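Local coordinates for RNA 2',3'-cyclic phosphodiesterase (PDB 5H7E), which belongs to the LigT-like phosphoesterases of the 2H clan, whose two sequence-related halves are built around antiparallel beta strands, at residues Trp149-Leu154 with Phe174-Ser179; Leu12-Asp17 with Met41-Ser46. All coordinates share one frame; numbering follows the deposited sequence.

Contact 1. Residues Trp149-Leu154 with Phe174-Ser179; sequences WTAPGL and FRFRGS. With SO4 (sulfate ion), chain F.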
# COMPACT_ATOMS: atom_id res chain seq x y z
N TRP A 149 -8.81 -11.28 -3.66
CA TRP A 149 -8.63 -11.03 -5.08
C TRP A 149 -7.27 -11.54 -5.52
O TRP A 149 -6.39 -11.75 -4.69
CB TRP A 149 -8.71 -9.54 -5.47
CG TRP A 149 -7.51 -8.68 -5.12
CD1 TRP A 149 -6.59 -8.22 -6.04
CD2 TRP A 149 -7.19 -8.05 -3.87
NE1 TRP A 149 -5.70 -7.39 -5.42
CE2 TRP A 149 -6.04 -7.26 -4.11
CE3 TRP A 149 -7.74 -8.06 -2.56
CZ2 TRP A 149 -5.43 -6.49 -3.09
CZ3 TRP A 149 -7.13 -7.29 -1.56
CH2 TRP A 149 -5.99 -6.49 -1.86
N THR A 150 -7.09 -11.64 -6.82
CA THR A 150 -5.80 -12.05 -7.40
C THR A 150 -5.11 -10.83 -7.97
O THR A 150 -5.66 -10.15 -8.85
CB THR A 150 -6.02 -13.10 -8.48
OG1 THR A 150 -6.59 -14.26 -7.89
CG2 THR A 150 -4.67 -13.51 -9.08
N ALA A 151 -3.94 -10.51 -7.40
CA ALA A 151 -3.17 -9.34 -7.82
C ALA A 151 -2.24 -9.70 -8.96
O ALA A 151 -1.34 -10.51 -8.75
CB ALA A 151 -2.38 -8.82 -6.65
N PRO A 152 -2.41 -9.14 -10.16
CA PRO A 152 -1.56 -9.54 -11.29
C PRO A 152 -0.19 -8.90 -11.30
O PRO A 152 0.66 -9.39 -12.06
CB PRO A 152 -2.39 -9.13 -12.51
CG PRO A 152 -3.23 -8.05 -12.06
CD PRO A 152 -3.50 -8.24 -10.57
N GLY A 153 0.06 -7.86 -10.51
CA GLY A 153 1.35 -7.22 -10.60
C GLY A 153 1.55 -6.30 -9.42
O GLY A 153 0.68 -6.15 -8.56
N LEU A 154 2.74 -5.71 -9.39
CA LEU A 154 3.17 -4.77 -8.36
C LEU A 154 3.24 -3.43 -9.06
O LEU A 154 3.63 -3.38 -10.23
CB LEU A 154 4.56 -5.17 -7.84
CG LEU A 154 5.17 -4.21 -6.79
CD1 LEU A 154 4.35 -4.15 -5.55
CD2 LEU A 154 6.61 -4.59 -6.46
N PHE A 174 4.68 -3.98 -12.70
CA PHE A 174 5.59 -5.13 -12.83
C PHE A 174 4.76 -6.39 -12.67
O PHE A 174 4.25 -6.66 -11.59
CB PHE A 174 6.70 -5.08 -11.79
CG PHE A 174 7.27 -3.71 -11.59
CD1 PHE A 174 8.11 -3.16 -12.54
CD2 PHE A 174 6.97 -2.98 -10.43
CE1 PHE A 174 8.59 -1.84 -12.37
CE2 PHE A 174 7.43 -1.68 -10.26
CZ PHE A 174 8.26 -1.12 -11.23
N ARG A 175 4.59 -7.14 -13.76
CA ARG A 175 3.70 -8.30 -13.73
C ARG A 175 4.35 -9.46 -12.97
O ARG A 175 5.54 -9.73 -13.14
CB ARG A 175 3.41 -8.74 -15.16
CG ARG A 175 2.27 -9.70 -15.30
CD ARG A 175 1.82 -9.84 -16.78
NE ARG A 175 0.45 -10.36 -16.83
CZ ARG A 175 -0.63 -9.62 -16.59
NH1 ARG A 175 -1.84 -10.17 -16.62
NH2 ARG A 175 -0.51 -8.33 -16.31
N PHE A 176 3.54 -10.17 -12.20
CA PHE A 176 3.97 -11.45 -11.62
C PHE A 176 3.93 -12.49 -12.72
O PHE A 176 2.84 -12.89 -13.18
CB PHE A 176 3.03 -11.83 -10.46
CG PHE A 176 3.06 -10.90 -9.29
CD1 PHE A 176 4.24 -10.71 -8.56
CD2 PHE A 176 1.88 -10.25 -8.87
CE1 PHE A 176 4.27 -9.88 -7.48
CE2 PHE A 176 1.88 -9.39 -7.77
CZ PHE A 176 3.06 -9.18 -7.06
N ARG A 177 5.10 -12.95 -13.15
CA ARG A 177 5.20 -13.79 -14.33
C ARG A 177 5.54 -15.23 -14.00
O ARG A 177 5.81 -16.03 -14.90
CB ARG A 177 6.22 -13.21 -15.32
CG ARG A 177 5.74 -11.84 -15.82
CD ARG A 177 6.67 -11.29 -16.91
NE ARG A 177 6.28 -9.95 -17.32
CZ ARG A 177 5.40 -9.66 -18.27
NH1 ARG A 177 4.78 -10.63 -18.94
NH2 ARG A 177 5.11 -8.38 -18.55
N GLY A 178 5.52 -15.59 -12.72
CA GLY A 178 5.99 -16.91 -12.31
C GLY A 178 4.83 -17.85 -12.08
O GLY A 178 3.69 -17.57 -12.46
N SER A 179 5.14 -18.96 -11.40
CA SER A 179 4.11 -19.89 -10.95
C SER A 179 4.49 -20.45 -9.58
O SER A 179 5.66 -20.42 -9.17
CB SER A 179 3.91 -21.04 -11.93
OG SER A 179 5.01 -21.92 -11.87
S SO4 F . 7.45 -6.39 -16.22
O1 SO4 F . 7.99 -5.25 -16.97
O2 SO4 F . 8.01 -6.25 -14.88
O3 SO4 F . 7.92 -7.67 -16.78
O4 SO4 F . 5.98 -6.39 -16.29
O HOH W 1 0.27 -11.38 -13.81
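The ring of F176 packs on the backbone of A151-G153, and this is the tight part of the contact. Its CD2 meets A151 O at 3.2 Å, edge-on and near the ring plane, while CE2 lies 3.5 Å from G153 C. CG stays beside the residue's own N (chi1 -64°), and that N-H reaches P152 O in a 3.0 Å hydrogen bond, nearly straight at 165°. Next to it the strands come close at G153, whose CA is 4.1 Å from R175 CA. L154 and F174 then form a hydrogen-bonded antiparallel pair, bonded through N and O in both directions, with L154 CB 4.2 Å from F174 CD2. T67 of helix 56-67 touches L154, F174 and F176, covering this packed part of the hairpin of strands 148-160 and 167-175.

The end near P152 and R175 is wetter. Water 1 donates to both P152 O and F176 O, and R175 extends past P152 at the surface. At the end of strand 167-175 a sulfate ion, also bonded by T64 of helix 56-67, takes the N-H of R175 on O4 almost linearly (178°). R177 grips it through NE to O3 at 2.9 Å and NH2 to O4 at 3.1 Å; R175 CB lies over one face of that guanidinium. Main-chain bonds therefore set the pairing, and a backbone N-H with a nearby arginine makes an anion site at the strand end.

Contact 2. Residues Leu12-Asp17 with Met41-Ser46; sequences LRVPAD and MHVTLS. With SO4 (sulfate ion), chain E; SO4 (sulfate ion), chain D.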
# COMPACT_ATOMS: atom_id res chain seq x y z
N LEU A 12 0.37 -2.77 -4.04
CA LEU A 12 -0.65 -3.49 -4.83
C LEU A 12 -1.91 -2.63 -4.96
O LEU A 12 -2.41 -2.09 -3.96
CB LEU A 12 -1.04 -4.82 -4.16
CG LEU A 12 0.13 -5.72 -3.75
CD1 LEU A 12 -0.48 -7.03 -3.12
CD2 LEU A 12 0.91 -6.10 -4.99
N ARG A 13 -2.39 -2.50 -6.18
CA ARG A 13 -3.68 -1.89 -6.45
C ARG A 13 -4.78 -2.78 -5.88
O ARG A 13 -4.60 -3.98 -5.72
CB ARG A 13 -3.83 -1.77 -7.96
CG ARG A 13 -5.11 -1.31 -8.41
CD ARG A 13 -5.25 -1.52 -9.93
NE ARG A 13 -6.60 -1.11 -10.23
CZ ARG A 13 -7.63 -1.92 -10.40
NH1 ARG A 13 -7.47 -3.24 -10.40
NH2 ARG A 13 -8.81 -1.39 -10.63
N VAL A 14 -5.90 -2.16 -5.53
CA VAL A 14 -7.04 -2.89 -4.97
C VAL A 14 -8.18 -2.77 -5.97
O VAL A 14 -8.55 -1.63 -6.35
CB VAL A 14 -7.44 -2.28 -3.62
CG1 VAL A 14 -8.61 -3.05 -3.02
CG2 VAL A 14 -6.24 -2.41 -2.66
N PRO A 15 -8.75 -3.87 -6.46
CA PRO A 15 -9.74 -3.79 -7.53
C PRO A 15 -11.13 -3.45 -7.01
O PRO A 15 -11.40 -3.43 -5.81
CB PRO A 15 -9.74 -5.20 -8.14
CG PRO A 15 -9.31 -6.10 -6.92
CD PRO A 15 -8.34 -5.25 -6.13
N ALA A 16 -11.98 -3.18 -7.98
CA ALA A 16 -13.31 -2.64 -7.69
C ALA A 16 -14.12 -3.55 -6.80
O ALA A 16 -14.94 -3.09 -5.99
CB ALA A 16 -14.07 -2.43 -8.99
N ASP A 17 -13.96 -4.87 -6.97
CA ASP A 17 -14.80 -5.74 -6.14
C ASP A 17 -14.37 -5.77 -4.71
O ASP A 17 -15.10 -6.34 -3.87
CB ASP A 17 -14.76 -7.20 -6.66
CG ASP A 17 -15.40 -7.35 -8.02
OD1 ASP A 17 -16.13 -6.45 -8.51
OD2 ASP A 17 -15.22 -8.42 -8.68
N MET A 41 -7.02 3.62 -2.38
CA MET A 41 -6.79 2.42 -1.57
C MET A 41 -5.74 1.52 -2.22
O MET A 41 -5.80 1.22 -3.41
CB MET A 41 -8.09 1.63 -1.42
CG MET A 41 -9.11 2.34 -0.50
SD MET A 41 -10.67 1.42 -0.48
CE MET A 41 -11.64 2.47 0.62
N HIS A 42 -4.76 1.10 -1.43
CA HIS A 42 -3.71 0.27 -1.97
C HIS A 42 -3.04 -0.43 -0.78
O HIS A 42 -3.23 -0.06 0.39
CB HIS A 42 -2.67 1.07 -2.78
CG HIS A 42 -2.16 2.22 -2.03
ND1 HIS A 42 -2.56 3.51 -2.31
CD2 HIS A 42 -1.25 2.30 -1.04
CE1 HIS A 42 -1.96 4.33 -1.47
NE2 HIS A 42 -1.19 3.62 -0.66
N VAL A 43 -2.27 -1.48 -1.11
CA VAL A 43 -1.47 -2.20 -0.10
C VAL A 43 -0.01 -1.78 -0.28
O VAL A 43 0.62 -2.21 -1.24
CB VAL A 43 -1.59 -3.72 -0.27
CG1 VAL A 43 -0.75 -4.42 0.82
CG2 VAL A 43 -3.05 -4.23 -0.20
N THR A 44 0.49 -0.89 0.58
CA THR A 44 1.85 -0.36 0.41
C THR A 44 2.87 -1.39 0.83
O THR A 44 2.73 -2.01 1.89
CB THR A 44 2.01 0.88 1.24
OG1 THR A 44 1.03 1.82 0.83
CG2 THR A 44 3.44 1.54 1.02
N LEU A 45 3.93 -1.54 0.04
CA LEU A 45 5.06 -2.40 0.40
C LEU A 45 6.29 -1.61 0.84
O LEU A 45 7.04 -2.08 1.70
CB LEU A 45 5.44 -3.29 -0.80
CG LEU A 45 4.50 -4.50 -1.07
CD1 LEU A 45 3.27 -4.16 -1.73
CD2 LEU A 45 5.23 -5.59 -1.89
N SER A 46 6.52 -0.44 0.27
CA SER A 46 7.61 0.41 0.71
C SER A 46 7.32 1.83 0.24
O SER A 46 6.81 2.04 -0.86
CB SER A 46 8.95 -0.05 0.12
OG SER A 46 9.99 0.72 0.73
S SO4 E . -10.83 -3.66 -11.58
O1 SO4 E . -9.56 -4.40 -11.65
O2 SO4 E . -10.87 -2.72 -10.48
O3 SO4 E . -10.94 -2.85 -12.79
O4 SO4 E . -11.96 -4.58 -11.53
S SO4 D . -0.47 3.52 4.13
O1 SO4 D . 0.19 4.80 4.00
O2 SO4 D . -0.82 3.35 5.56
O3 SO4 D . -1.61 3.59 3.23
O4 SO4 D . 0.37 2.44 3.76
O HOH W 2 -6.24 0.72 -5.96
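L12 and V43 form a hydrogen-bonded antiparallel pair: V43 N gives L12 O a 2.9 Å bond at 169°, in the carbonyl plane, and L12 N returns one to V43 O. Their side chains lie on the same face of the sheet, CB to CB at 4.1 Å, and L45 reaches across with CD1 to L12 CG at 4.0 Å, the two leucines crossing obliquely. V14 continues the packing two residues on from L12. Its CG2, beside the backbone N and anti to the carbonyl carbon (chi1 -179°, which sets CG1 anti to N), rests 3.7 Å from H42 CA and close to M41 O. Water 2 bridges the two segments, accepting from V14 N and lying 2.6 Å from M41 O, to which it probably donates.

H42 and T44 supply the HxT signature of the 2H phosphoesterases, H127 and T129 the other copy. H42 CB packs on L12 O at 3.4 Å, yet the imidazole leads away from L12-D17, where it meets the rings of F9 and Y168. There NE2 is hydrogen-bonded to a glycerol, and a sulfate ion beside T44 is bonded to H127 and T129, consistent with the L12-V43 pairing setting H42 and T44 on one side of a cleft that here holds the ion.

Further out, I128 backs V14, M41 and V43, L154 touches both L12 and L45, and helix 101-114 covers L45 through L104 and L108. L45 and S46 together face Y10 in a classic beta bulge, where the strand turns its corner. P15 occupies the N-cap position of helix 16-26, and a second sulfate ion sits at that helix start, held by A16 N and, in the guanidinium plane, by R13, with NH1 2.7 Å from O1.

How the contacts relate
From the N terminus, strand 6-13 runs into helix 16-26 and the chain returns as strand 42-48, where contact 2 closes the loop. Only much later does contact 1 close the hairpin of strands 148-160 and 167-175, near the C terminus; the two closures follow in series, neither nested nor crossed. They meet in space because strands 6-13 and 148-160 are sheet neighbours, giving the order 42-48, 6-13, 148-160, 167-175. W149 CD1 packs on P15 CD at 3.5 Å, and L154 CD1 meets L45 CD1 at 4.0 Å. Around P152 strand 148-160 changes partner, from strand 73-83 to strand 167-175, which brings the middle of the chain into the same sheet.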